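Local coordinates for protein prepilin (Salmonella typhi, PDB 3FHU) that probably serves as the structural subunit of a type IVB pilus, this chain being the soluble pilin domain without the N-terminal membrane-spanning segment, at residues K50-S55 and A63-S68. Residues are numbered along the deposited sequence; the frame is centred on the assembly and turned at random.
Sequences KGMTVS and ATLWNS
Ala63 lays its CB against Ser55 O, 3.5 Å away, and its N is held by Asp41 of helix 36-45. Thr64 forms two backbone bonds with Ser55: its N donates to Ser55 O, while its O receives Ser55 N at 3.0 Å in a nearly straight bond (169°). In the Thr64 side chain, chi1 of 51° tucks OG1 back over its own backbone, where it accepts a 2.7 Å bond from Trp66 NE1 on the same strand, which tethers the indole beside Ser55 CB. On the other face, Leu65 sends CD1 to Val54 CG2 at 3.7 Å and CD2 to Met52 SD at 4.0 Å; Leu17 and Ile44, from two helices, also touch it. Trp66 N donates to Thr53 O at 2.8 Å. The return bond, Thr53 N to Trp66 O, is long and weak (3.4 Å), and a water also links these two atoms. A second water joins Thr53 OG1 to Asn67 O, where the strands part. Lys50 makes a cation-pi contact with Trp66 of the second subunit. The pair is an antiparallel beta hairpin: strand 53-56 is outermost in this chain's pilin sheet, and strand 63-66 runs beside strand 72-77.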
# COMPACT_ATOMS: atom_id res chain seq x y z
N LYS A 50 2.21 5.92 3.82
CA LYS A 50 2.91 6.73 2.82
C LYS A 50 2.09 7.75 2.00
O LYS A 50 2.54 8.87 1.75
CB LYS A 50 3.66 5.79 1.88
CG LYS A 50 4.67 4.91 2.59
CD LYS A 50 5.35 3.96 1.64
CE LYS A 50 6.26 3.00 2.40
NZ LYS A 50 7.43 3.68 3.02
N GLY A 51 0.89 7.37 1.59
CA GLY A 51 0.09 8.27 0.78
C GLY A 51 -0.56 9.41 1.54
O GLY A 51 -1.12 10.32 0.93
N MET A 52 -0.48 9.38 2.87
CA MET A 52 -1.11 10.42 3.68
C MET A 52 -0.10 11.40 4.26
O MET A 52 1.08 11.12 4.31
CB MET A 52 -1.91 9.78 4.82
CG MET A 52 -3.18 9.08 4.36
SD MET A 52 -3.79 7.91 5.58
CE MET A 52 -2.73 6.53 5.23
N THR A 53 -0.59 12.54 4.70
CA THR A 53 0.26 13.58 5.28
C THR A 53 0.72 13.17 6.66
O THR A 53 -0.09 12.91 7.55
CB THR A 53 -0.50 14.91 5.32
OG1 THR A 53 -0.81 15.30 3.98
CG2 THR A 53 0.35 16.00 5.97
N VAL A 54 2.04 13.12 6.83
CA VAL A 54 2.66 12.72 8.09
C VAL A 54 3.45 13.89 8.65
O VAL A 54 4.19 14.57 7.92
CB VAL A 54 3.59 11.50 7.86
CG1 VAL A 54 4.39 11.18 9.10
CG2 VAL A 54 2.74 10.29 7.44
N SER A 55 3.27 14.15 9.95
CA SER A 55 3.94 15.26 10.61
C SER A 55 4.29 14.93 12.05
O SER A 55 4.25 13.78 12.48
CB SER A 55 3.05 16.51 10.60
OG SER A 55 2.87 17.01 9.29
N ALA A 63 4.82 10.75 15.85
CA ALA A 63 4.32 11.29 14.59
C ALA A 63 2.81 11.19 14.51
O ALA A 63 2.21 10.24 15.03
CB ALA A 63 4.96 10.54 13.43
N THR A 64 2.21 12.17 13.83
CA THR A 64 0.77 12.24 13.62
C THR A 64 0.40 12.07 12.14
O THR A 64 1.24 12.29 11.25
CB THR A 64 0.21 13.58 14.12
OG1 THR A 64 0.98 14.65 13.55
CG2 THR A 64 0.29 13.66 15.62
N LEU A 65 -0.84 11.69 11.88
CA LEU A 65 -1.33 11.46 10.53
C LEU A 65 -2.44 12.47 10.24
O LEU A 65 -3.23 12.79 11.12
CB LEU A 65 -1.87 10.03 10.44
CG LEU A 65 -1.96 9.27 9.12
CD1 LEU A 65 -0.58 9.08 8.51
CD2 LEU A 65 -2.61 7.93 9.39
N TRP A 66 -2.50 12.97 9.01
CA TRP A 66 -3.53 13.96 8.68
C TRP A 66 -4.17 13.69 7.33
O TRP A 66 -3.50 13.27 6.39
CB TRP A 66 -2.92 15.37 8.71
CG TRP A 66 -2.21 15.68 9.99
CD1 TRP A 66 -0.92 15.37 10.31
CD2 TRP A 66 -2.79 16.26 11.16
NE1 TRP A 66 -0.66 15.72 11.62
CE2 TRP A 66 -1.79 16.27 12.16
CE3 TRP A 66 -4.06 16.78 11.47
CZ2 TRP A 66 -2.03 16.77 13.45
CZ3 TRP A 66 -4.28 17.28 12.74
CH2 TRP A 66 -3.27 17.27 13.71
N ASN A 67 -5.48 13.93 7.23
CA ASN A 67 -6.16 13.69 5.96
C ASN A 67 -5.96 14.85 4.99
O ASN A 67 -5.34 15.84 5.32
CB ASN A 67 -7.66 13.43 6.18
CG ASN A 67 -8.37 14.57 6.90
OD1 ASN A 67 -8.13 15.76 6.64
ND2 ASN A 67 -9.28 14.20 7.80
N SER A 68 -6.49 14.70 3.78
CA SER A 68 -6.34 15.72 2.73
C SER A 68 -6.80 17.12 3.12
O SER A 68 -6.39 18.09 2.50
CB SER A 68 -7.13 15.30 1.48
OG SER A 68 -6.68 14.07 0.96
O HOH W 1 -3.02 16.66 4.25
O HOH W 2 -3.42 13.26 3.72